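Local coordinates for putative glycosyltransferase (Mannosyltransferase) involved in glycosylating the PBCV-1 major capsid protein (Paramecium bursaria Chlorella virus 1, PDB 2P6W) that probably transfers sugar from a UDP-sugar donor during glycosylation of the viral major capsid protein, with manganese bound in this N-terminal domain, at residues Ala54-Arg59 / Phe150-Lys155; Leu77-Asp82 / Thr122-Val127; Gly116-Asn121 / Thr156-Val161. All blocks are in the same frame, centred on the assembly; numbering follows the deposited sequence.

Contact 1: residues Ala54-Arg59 / Phe150-Lys155; sequences ALHFRR and FPYEQK
F57 and H56 press their rings tightly against the start of helix 153-164. E153 N lies over the rim of one F57 face, and E153 CB stands 4.3 Å from the ring centroid, 22° off the normal, a CH-pi contact. F57 CE2 meets Y152 CB at 3.6 Å. H56 CG, anti to the backbone N (chi1 -169°), is set against Y152 CB. The H56 ring has P151 O 3.4 Å above one face and R59 NH2 3.3 Å above the other, while E153 OE1 comes within 3.1 Å of H56 CE1 at the edge. R59 NE donates to H56 O at 2.9 Å, which helps place the guanidinium on that ring. The salt bridge R59 NH1 to E153 OE1 is long, 4.0 Å, the oxygen well out of the guanidinium plane, so only charges interact; E153 pairs more closely with T122 and R59 with D80. On the looser, partly exposed side, a water 2.7 Å from H56 NE2 donates to Q154 OE1, which also accepts from T122 N. R59 binds UDP-glucose when present, so the contact probably borders the donor pocket. Y152, the N-cap residue, reaches E52 of helix 52-57, and F57 packs on helix 132-140.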
loop_
_atom_site.group_PDB
_atom_site.type_symbol
_atom_site.label_atom_id
_atom_site.label_comp_id
_atom_site.label_asym_id
_atom_site.label_seq_id
_atom_site.Cartn_x
_atom_site.Cartn_y
_atom_site.Cartn_z
ATOM N N ALA A 54 -9.417 -7.884 -10.695
ATOM C CA ALA A 54 -8.705 -8.942 -10.005
ATOM C C ALA A 54 -7.271 -8.505 -9.681
ATOM O O ALA A 54 -6.726 -8.835 -8.620
ATOM C CB ALA A 54 -8.732 -10.235 -10.831
ATOM N N LEU A 55 -6.686 -7.732 -10.592
ATOM C CA LEU A 55 -5.357 -7.167 -10.374
ATOM C C LEU A 55 -5.324 -6.254 -9.165
ATOM O O LEU A 55 -4.406 -6.331 -8.346
ATOM C CB LEU A 55 -4.847 -6.436 -11.635
ATOM C CG LEU A 55 -4.517 -7.337 -12.835
ATOM C CD1 LEU A 55 -4.175 -6.474 -14.042
ATOM C CD2 LEU A 55 -3.403 -8.352 -12.540
ATOM N N HIS A 56 -6.335 -5.398 -9.041
ATOM C CA HIS A 56 -6.381 -4.481 -7.907
ATOM C C HIS A 56 -6.537 -5.254 -6.588
ATOM O O HIS A 56 -5.882 -4.934 -5.584
ATOM C CB HIS A 56 -7.509 -3.477 -8.072
ATOM C CG HIS A 56 -7.445 -2.367 -7.080
ATOM N ND1 HIS A 56 -7.943 -2.486 -5.797
ATOM C CD2 HIS A 56 -6.890 -1.134 -7.161
ATOM C CE1 HIS A 56 -7.732 -1.358 -5.143
ATOM N NE2 HIS A 56 -7.088 -0.521 -5.944
ATOM N N PHE A 57 -7.386 -6.281 -6.598
ATOM C CA PHE A 57 -7.652 -7.059 -5.387
ATOM C C PHE A 57 -6.468 -7.907 -4.953
ATOM O O PHE A 57 -6.429 -8.366 -3.815
ATOM C CB PHE A 57 -8.849 -7.978 -5.584
ATOM C CG PHE A 57 -10.174 -7.342 -5.253
ATOM C CD1 PHE A 57 -10.656 -7.378 -3.938
ATOM C CD2 PHE A 57 -10.953 -6.747 -6.250
ATOM C CE1 PHE A 57 -11.885 -6.810 -3.616
ATOM C CE2 PHE A 57 -12.198 -6.169 -5.932
ATOM C CZ PHE A 57 -12.658 -6.218 -4.603
ATOM N N ARG A 58 -5.517 -8.125 -5.862
ATOM C CA ARG A 58 -4.421 -9.061 -5.578
ATOM C C ARG A 58 -3.639 -8.750 -4.292
ATOM O O ARG A 58 -3.129 -9.673 -3.651
ATOM C CB ARG A 58 -3.467 -9.215 -6.768
ATOM C CG ARG A 58 -2.655 -10.503 -6.672
ATOM C CD ARG A 58 -1.973 -10.864 -7.966
ATOM N NE ARG A 58 -1.597 -12.283 -7.973
ATOM C CZ ARG A 58 -0.358 -12.740 -8.141
ATOM N NH1 ARG A 58 0.644 -11.906 -8.351
ATOM N NH2 ARG A 58 -0.134 -14.046 -8.128
ATOM N N ARG A 59 -3.557 -7.476 -3.900
ATOM C CA ARG A 59 -2.897 -7.102 -2.639
ATOM C C ARG A 59 -3.449 -7.875 -1.419
ATOM O O ARG A 59 -2.708 -8.181 -0.481
ATOM C CB ARG A 59 -3.018 -5.605 -2.410
ATOM C CG ARG A 59 -4.428 -5.136 -2.222
ATOM C CD ARG A 59 -4.500 -3.610 -2.376
ATOM N NE ARG A 59 -4.392 -3.274 -3.790
ATOM C CZ ARG A 59 -4.122 -2.062 -4.258
ATOM N NH1 ARG A 59 -3.921 -1.058 -3.417
ATOM N NH2 ARG A 59 -4.039 -1.864 -5.572
ATOM N N PHE A 150 -14.995 -0.671 -9.920
ATOM C CA PHE A 150 -14.037 0.353 -9.508
ATOM C C PHE A 150 -14.559 1.187 -8.331
ATOM O O PHE A 150 -15.747 1.569 -8.323
ATOM C CB PHE A 150 -13.775 1.258 -10.719
ATOM C CG PHE A 150 -12.787 2.347 -10.471
ATOM C CD1 PHE A 150 -11.432 2.138 -10.707
ATOM C CD2 PHE A 150 -13.207 3.597 -10.023
ATOM C CE1 PHE A 150 -10.507 3.156 -10.488
ATOM C CE2 PHE A 150 -12.288 4.621 -9.807
ATOM C CZ PHE A 150 -10.941 4.400 -10.031
ATOM N N PRO A 151 -13.677 1.546 -7.368
ATOM C CA PRO A 151 -12.242 1.220 -7.225
ATOM C C PRO A 151 -11.852 -0.091 -6.511
ATOM O O PRO A 151 -10.775 -0.165 -5.927
ATOM C CB PRO A 151 -11.696 2.424 -6.431
ATOM C CG PRO A 151 -12.830 2.826 -5.571
ATOM C CD PRO A 151 -14.104 2.544 -6.361
ATOM N N TYR A 152 -12.711 -1.111 -6.556
ATOM C CA TYR A 152 -12.280 -2.493 -6.247
ATOM C C TYR A 152 -11.934 -2.687 -4.766
ATOM O O TYR A 152 -12.802 -2.473 -3.924
ATOM C CB TYR A 152 -11.127 -2.925 -7.171
ATOM C CG TYR A 152 -11.392 -2.620 -8.620
ATOM C CD1 TYR A 152 -12.509 -3.121 -9.256
ATOM C CD2 TYR A 152 -10.506 -1.822 -9.355
ATOM C CE1 TYR A 152 -12.751 -2.852 -10.597
ATOM C CE2 TYR A 152 -10.740 -1.545 -10.699
ATOM C CZ TYR A 152 -11.861 -2.067 -11.308
ATOM O OH TYR A 152 -12.111 -1.790 -12.638
ATOM N N GLU A 153 -10.721 -3.131 -4.433
ATOM C CA GLU A 153 -10.371 -3.364 -3.019
ATOM C C GLU A 153 -10.513 -2.082 -2.213
ATOM O O GLU A 153 -10.797 -2.104 -1.015
ATOM C CB GLU A 153 -8.944 -3.936 -2.886
ATOM C CG GLU A 153 -8.342 -3.901 -1.471
ATOM C CD GLU A 153 -7.612 -2.596 -1.159
ATOM O OE1 GLU A 153 -7.589 -1.689 -2.030
ATOM O OE2 GLU A 153 -7.040 -2.477 -0.046
ATOM N N GLN A 154 -10.304 -0.947 -2.871
ATOM C CA GLN A 154 -10.371 0.336 -2.179
ATOM C C GLN A 154 -11.795 0.619 -1.698
ATOM O O GLN A 154 -12.017 1.079 -0.575
ATOM C CB GLN A 154 -9.897 1.419 -3.140
ATOM C CG GLN A 154 -9.847 2.799 -2.562
ATOM C CD GLN A 154 -9.112 3.737 -3.494
ATOM O OE1 GLN A 154 -7.884 3.744 -3.537
ATOM N NE2 GLN A 154 -9.860 4.543 -4.240
ATOM N N LYS A 155 -12.770 0.345 -2.573
ATOM C CA LYS A 155 -14.173 0.465 -2.221
ATOM C C LYS A 155 -14.578 -0.598 -1.192
ATOM O O LYS A 155 -15.383 -0.342 -0.294
ATOM C CB LYS A 155 -15.036 0.341 -3.486
ATOM C CG LYS A 155 -16.529 0.224 -3.175
ATOM C CD LYS A 155 -17.433 0.718 -4.315
ATOM C CE LYS A 155 -17.163 0.014 -5.635
ATOM N NZ LYS A 155 -18.109 0.592 -6.661
HETATM O O HOH W 1 -6.161 1.487 -4.339
#

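Contact 2: residues Leu77-Asp82 / Thr122-Val127; sequences LWLDSD and TGVKFV. With MN (manganese (II) ion), chain B.
W78 and K125 form an antiparallel hydrogen-bonded pair: W78 N donates to K125 O at 2.9 Å, and K125 N returns a bond to W78 O at 3.1 Å. A third backbone bond, D80 N to G123 O at 2.9 Å, continues the pairing toward the metal end. The short strand segments run at 162° to each other. L77 CA, L79 CA and V124 CA add CA-H...O contacts at the flanking non-hydrogen-bonded pairs.

The apolar contacts lie on the face that holds L77, L79, V124 and F126. L77 CG is anti to the backbone N (chi1 172°), and CD1 sits over the centre of the F126 ring, 3.6 Å from its centroid and 7° off the normal, a CH-pi contact. V124 CG1 bridges L77 CD1 and L79 CD2, each at 3.8 Å.

These are two central strands of the six-stranded mixed sheet of a GT-A-type nucleotide-sugar-binding domain, and the first leads into the DxD motif, D80 and D82.

Polar and metal contacts gather at that end. D80 OD2 and D82 OD2 each bind manganese at 2.1 Å, and H195 NE2 is a further ligand. D80 OD1 accepts from W78 NE1 at 2.9 Å through its anti lone pair, the acceptor lying in the indole plane; with both oxygens held, the rotation of the carboxylate should be fixed. R59 is a further charge partner of OD1. Across the strands, G123 CA packs 3.4 Å from D80 OD2. On the W78 face, the ammonium of K125 is held by E153 and E135.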
loop_
_atom_site.group_PDB
_atom_site.type_symbol
_atom_site.label_atom_id
_atom_site.label_comp_id
_atom_site.label_asym_id
_atom_site.label_seq_id
_atom_site.Cartn_x
_atom_site.Cartn_y
_atom_site.Cartn_z
ATOM N N LEU A 77 2.274 -3.680 5.866
ATOM C CA LEU A 77 2.143 -2.419 5.146
ATOM C C LEU A 77 2.182 -2.736 3.653
ATOM O O LEU A 77 3.227 -3.113 3.131
ATOM C CB LEU A 77 3.283 -1.461 5.540
ATOM C CG LEU A 77 3.382 -0.172 4.721
ATOM C CD1 LEU A 77 2.057 0.600 4.751
ATOM C CD2 LEU A 77 4.515 0.703 5.221
ATOM N N TRP A 78 1.042 -2.598 2.978
ATOM C CA TRP A 78 0.990 -2.752 1.522
ATOM C C TRP A 78 1.415 -1.448 0.852
ATOM O O TRP A 78 0.884 -0.397 1.210
ATOM C CB TRP A 78 -0.445 -3.075 1.051
ATOM C CG TRP A 78 -0.531 -2.946 -0.433
ATOM C CD1 TRP A 78 -0.970 -1.867 -1.151
ATOM C CD2 TRP A 78 -0.064 -3.902 -1.396
ATOM N NE1 TRP A 78 -0.816 -2.098 -2.501
ATOM C CE2 TRP A 78 -0.273 -3.345 -2.677
ATOM C CE3 TRP A 78 0.505 -5.182 -1.301
ATOM C CZ2 TRP A 78 0.077 -4.017 -3.857
ATOM C CZ3 TRP A 78 0.841 -5.861 -2.481
ATOM C CH2 TRP A 78 0.633 -5.270 -3.740
ATOM N N LEU A 79 2.338 -1.524 -0.113
ATOM C CA LEU A 79 2.666 -0.394 -0.993
ATOM C C LEU A 79 2.485 -0.808 -2.442
ATOM O O LEU A 79 3.041 -1.840 -2.872
ATOM C CB LEU A 79 4.136 0.015 -0.819
ATOM C CG LEU A 79 4.588 0.419 0.577
ATOM C CD1 LEU A 79 6.068 0.789 0.535
ATOM C CD2 LEU A 79 3.751 1.539 1.191
ATOM N N ASP A 80 1.731 -0.016 -3.210
ATOM C CA ASP A 80 1.642 -0.233 -4.669
ATOM C C ASP A 80 3.053 -0.229 -5.244
ATOM O O ASP A 80 3.947 0.430 -4.701
ATOM C CB ASP A 80 0.885 0.904 -5.363
ATOM C CG ASP A 80 -0.622 0.813 -5.202
ATOM O OD1 ASP A 80 -1.113 -0.127 -4.540
ATOM O OD2 ASP A 80 -1.310 1.705 -5.749
ATOM N N SER A 81 3.260 -0.922 -6.356
ATOM C CA SER A 81 4.568 -0.871 -7.011
ATOM C C SER A 81 4.879 0.502 -7.618
ATOM O O SER A 81 6.015 0.749 -8.057
ATOM C CB SER A 81 4.687 -1.964 -8.085
ATOM O OG SER A 81 3.615 -1.861 -9.014
ATOM N N ASP A 82 3.896 1.401 -7.610
ATOM C CA ASP A 82 4.116 2.771 -8.066
ATOM C C ASP A 82 4.336 3.731 -6.863
ATOM O O ASP A 82 4.261 4.951 -6.995
ATOM C CB ASP A 82 2.981 3.213 -8.971
ATOM C CG ASP A 82 1.619 2.764 -8.468
ATOM O OD1 ASP A 82 1.122 1.705 -8.928
ATOM O OD2 ASP A 82 1.041 3.457 -7.613
ATOM N N THR A 122 -5.897 3.423 -1.212
ATOM C CA THR A 122 -5.276 2.262 -0.571
ATOM C C THR A 122 -3.966 1.833 -1.233
ATOM O O THR A 122 -3.508 0.706 -1.032
ATOM C CB THR A 122 -6.248 1.060 -0.491
ATOM O OG1 THR A 122 -6.782 0.791 -1.792
ATOM C CG2 THR A 122 -7.389 1.334 0.520
ATOM N N GLY A 123 -3.343 2.757 -1.972
ATOM C CA GLY A 123 -2.007 2.527 -2.535
ATOM C C GLY A 123 -0.969 2.349 -1.431
ATOM O O GLY A 123 0.105 1.776 -1.649
ATOM N N VAL A 124 -1.295 2.868 -0.246
ATOM C CA VAL A 124 -0.531 2.657 0.998
ATOM C C VAL A 124 -1.563 2.289 2.063
ATOM O O VAL A 124 -2.509 3.050 2.278
ATOM C CB VAL A 124 0.200 3.944 1.453
ATOM C CG1 VAL A 124 0.969 3.673 2.731
ATOM C CG2 VAL A 124 1.178 4.414 0.355
ATOM N N LYS A 125 -1.391 1.129 2.702
ATOM C CA LYS A 125 -2.425 0.604 3.604
ATOM C C LYS A 125 -1.761 -0.244 4.674
ATOM O O LYS A 125 -1.058 -1.215 4.359
ATOM C CB LYS A 125 -3.429 -0.262 2.818
ATOM C CG LYS A 125 -4.523 -0.899 3.658
ATOM C CD LYS A 125 -5.477 -1.763 2.811
ATOM C CE LYS A 125 -4.817 -3.059 2.326
ATOM N NZ LYS A 125 -5.882 -4.046 1.833
ATOM N N PHE A 126 -1.975 0.139 5.936
ATOM C CA PHE A 126 -1.480 -0.602 7.095
ATOM C C PHE A 126 -2.567 -1.532 7.576
ATOM O O PHE A 126 -3.691 -1.097 7.810
ATOM C CB PHE A 126 -1.170 0.347 8.259
ATOM C CG PHE A 126 0.057 1.196 8.068
ATOM C CD1 PHE A 126 1.252 0.840 8.674
ATOM C CD2 PHE A 126 0.003 2.391 7.336
ATOM C CE1 PHE A 126 2.404 1.642 8.537
ATOM C CE2 PHE A 126 1.160 3.198 7.193
ATOM C CZ PHE A 126 2.344 2.820 7.805
ATOM N N VAL A 127 -2.210 -2.804 7.747
ATOM C CA VAL A 127 -3.145 -3.844 8.174
ATOM C C VAL A 127 -2.548 -4.589 9.371
ATOM O O VAL A 127 -1.480 -5.194 9.253
ATOM C CB VAL A 127 -3.362 -4.890 7.046
ATOM C CG1 VAL A 127 -4.460 -5.878 7.445
ATOM C CG2 VAL A 127 -3.716 -4.213 5.734
HETATM MN MN MN B . -0.971 3.300 -7.153
#

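Contact 3: residues Gly116-Asn121 / Thr156-Val161; sequences GSYPIN and TVYEYV
I120 and Y158, with CA atoms 7.2 Å apart, mark where the irregular 116-121 segment meets helix 153-164, whose backbone widens into a pi-type turn at 157-161, T156 O accepting from both Y160 N and V161 N.

Y158 is the main surface for the loop. P119 lies across one face of its ring at about a right angle: P119 CB is 3.8 Å from the centroid and touches Y158 CZ at 3.5 Å, so this is a CH-pi contact displaced toward the hydroxyl end. The Y118 ring approaches the root of the same side chain, with Y118 CE2 3.7 Å from Y158 CB. The two tyrosine planes are inclined at 76°, their centroids 5.8 Å apart.

The loop links strand 107-110 to strand 124-128 of the GT-A-type sheet, and the contact joins it to the helix flank, with the manganese about 12 Å from the side chain of Y118 (nearest atoms). E112 accepts from S117 N, Y118 N and N121 ND2.

The one polar bond between the segments is at the exposed end: Y118 OH donates to E159 OE2 at 2.6 Å. The carboxylate is met on its anti side, somewhat out of the carboxylate plane, and lies nearly coplanar with the phenol, to which it comes edge-on.

Deeper in, I120 supplies the buried apolar part. Its first torsion (chi1 60°) sets CG1 between the backbone N and the carbonyl carbon, and the extended second torsion (chi2 172°) carries CD1 on to V157 CG1 and Y158 CB, both at 3.8 Å. The same side chain also packs against T109 of strand 107-110.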
loop_
_atom_site.group_PDB
_atom_site.type_symbol
_atom_site.label_atom_id
_atom_site.label_comp_id
_atom_site.label_asym_id
_atom_site.label_seq_id
_atom_site.Cartn_x
_atom_site.Cartn_y
_atom_site.Cartn_z
ATOM N N GLY A 116 -8.636 14.072 -5.201
ATOM C CA GLY A 116 -8.796 12.664 -5.584
ATOM C C GLY A 116 -10.191 12.342 -6.080
ATOM O O GLY A 116 -10.896 13.232 -6.556
ATOM N N SER A 117 -10.596 11.076 -5.975
ATOM C CA SER A 117 -11.946 10.713 -6.419
ATOM C C SER A 117 -12.638 9.758 -5.453
ATOM O O SER A 117 -13.754 9.344 -5.709
ATOM C CB SER A 117 -11.912 10.102 -7.815
ATOM O OG SER A 117 -11.007 9.026 -7.834
ATOM N N TYR A 118 -11.991 9.443 -4.336
ATOM C CA TYR A 118 -12.552 8.479 -3.376
ATOM C C TYR A 118 -12.128 8.842 -1.933
ATOM O O TYR A 118 -11.087 9.497 -1.725
ATOM C CB TYR A 118 -12.118 7.051 -3.768
ATOM C CG TYR A 118 -13.014 5.999 -3.140
ATOM C CD1 TYR A 118 -14.334 5.840 -3.574
ATOM C CD2 TYR A 118 -12.567 5.206 -2.090
ATOM C CE1 TYR A 118 -15.173 4.903 -2.990
ATOM C CE2 TYR A 118 -13.399 4.255 -1.505
ATOM C CZ TYR A 118 -14.703 4.118 -1.959
ATOM O OH TYR A 118 -15.548 3.211 -1.362
ATOM N N PRO A 119 -12.963 8.496 -0.918
ATOM C CA PRO A 119 -12.561 8.899 0.440
ATOM C C PRO A 119 -11.232 8.361 0.982
ATOM O O PRO A 119 -10.655 8.986 1.875
ATOM C CB PRO A 119 -13.715 8.411 1.318
ATOM C CG PRO A 119 -14.890 8.374 0.391
ATOM C CD PRO A 119 -14.319 7.905 -0.939
ATOM N N ILE A 120 -10.768 7.221 0.470
ATOM C CA ILE A 120 -9.438 6.721 0.841
ATOM C C ILE A 120 -8.681 6.282 -0.406
ATOM O O ILE A 120 -9.289 5.904 -1.426
ATOM C CB ILE A 120 -9.480 5.559 1.896
ATOM C CG1 ILE A 120 -10.279 4.350 1.369
ATOM C CG2 ILE A 120 -10.076 6.043 3.199
ATOM C CD1 ILE A 120 -10.202 3.093 2.256
ATOM N N ASN A 121 -7.350 6.328 -0.315
ATOM C CA ASN A 121 -6.513 5.774 -1.367
ATOM C C ASN A 121 -5.665 4.663 -0.761
ATOM O O ASN A 121 -4.821 4.930 0.102
ATOM C CB ASN A 121 -5.641 6.880 -1.955
ATOM C CG ASN A 121 -4.737 6.382 -3.046
ATOM O OD1 ASN A 121 -3.870 5.526 -2.818
ATOM N ND2 ASN A 121 -4.880 6.963 -4.239
ATOM N N THR A 156 -13.992 -1.790 -1.311
ATOM C CA THR A 156 -14.354 -2.881 -0.404
ATOM C C THR A 156 -13.892 -2.566 1.014
ATOM O O THR A 156 -14.626 -2.772 1.987
ATOM C CB THR A 156 -13.770 -4.206 -0.886
ATOM O OG1 THR A 156 -14.178 -4.401 -2.251
ATOM C CG2 THR A 156 -14.257 -5.362 0.010
ATOM N N VAL A 157 -12.665 -2.080 1.142
ATOM C CA VAL A 157 -12.195 -1.656 2.449
ATOM C C VAL A 157 -13.095 -0.559 3.026
ATOM O O VAL A 157 -13.564 -0.662 4.161
ATOM C CB VAL A 157 -10.706 -1.203 2.384
ATOM C CG1 VAL A 157 -10.299 -0.478 3.676
ATOM C CG2 VAL A 157 -9.814 -2.401 2.179
ATOM N N TYR A 158 -13.340 0.495 2.262
ATOM C CA TYR A 158 -14.089 1.620 2.798
ATOM C C TYR A 158 -15.576 1.330 3.095
ATOM O O TYR A 158 -16.126 1.797 4.123
ATOM C CB TYR A 158 -13.932 2.842 1.891
ATOM C CG TYR A 158 -14.414 4.115 2.532
ATOM C CD1 TYR A 158 -13.703 4.705 3.578
ATOM C CD2 TYR A 158 -15.601 4.730 2.099
ATOM C CE1 TYR A 158 -14.146 5.889 4.163
ATOM C CE2 TYR A 158 -16.044 5.915 2.679
ATOM C CZ TYR A 158 -15.326 6.474 3.710
ATOM O OH TYR A 158 -15.753 7.645 4.292
ATOM N N GLU A 159 -16.218 0.590 2.195
ATOM C CA GLU A 159 -17.674 0.394 2.236
ATOM C C GLU A 159 -18.150 -0.961 2.752
ATOM O O GLU A 159 -19.341 -1.094 3.132
ATOM C CB GLU A 159 -18.276 0.653 0.864
ATOM C CG GLU A 159 -18.102 2.101 0.380
ATOM C CD GLU A 159 -18.739 2.351 -0.971
ATOM O OE1 GLU A 159 -19.818 1.775 -1.232
ATOM O OE2 GLU A 159 -18.150 3.110 -1.780
ATOM N N TYR A 160 -17.267 -1.962 2.736
ATOM C CA TYR A 160 -17.603 -3.269 3.295
ATOM C C TYR A 160 -16.927 -3.467 4.659
ATOM O O TYR A 160 -17.585 -3.811 5.644
ATOM C CB TYR A 160 -17.221 -4.405 2.337
ATOM C CG TYR A 160 -17.795 -5.736 2.736
ATOM C CD1 TYR A 160 -19.024 -6.152 2.238
ATOM C CD2 TYR A 160 -17.113 -6.573 3.617
ATOM C CE1 TYR A 160 -19.561 -7.365 2.615
ATOM C CE2 TYR A 160 -17.640 -7.791 4.000
ATOM C CZ TYR A 160 -18.859 -8.184 3.498
ATOM O OH TYR A 160 -19.403 -9.398 3.870
ATOM N N VAL A 161 -15.617 -3.241 4.718
ATOM C CA VAL A 161 -14.886 -3.542 5.957
ATOM C C VAL A 161 -15.167 -2.513 7.041
ATOM O O VAL A 161 -15.557 -2.855 8.166
ATOM C CB VAL A 161 -13.355 -3.648 5.726
ATOM C CG1 VAL A 161 -12.620 -3.822 7.043
ATOM C CG2 VAL A 161 -13.050 -4.841 4.812
#

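From the N terminus, 54-59 comes first, and its partner 150-155 closes contact 1 after 90 intervening residues. Contact 2 falls wholly within that span: 77-82 pairs with 122-127 across a 39-residue connection, forming the centre of the sheet. Contact 3 begins at 116-121, directly before the second strand segment of contact 2, and ends at 156-161, directly after contact 1, so it crosses both. Helix 153-164 serves contacts 1 and 3. Contacts 1 and 2 touch through E153 and R59. Contact 1 joins helix 52-57 to helix 153-164, contact 3 joins the 116-121 loop to that helix, and contact 2 pairs the two central strands beside the metal.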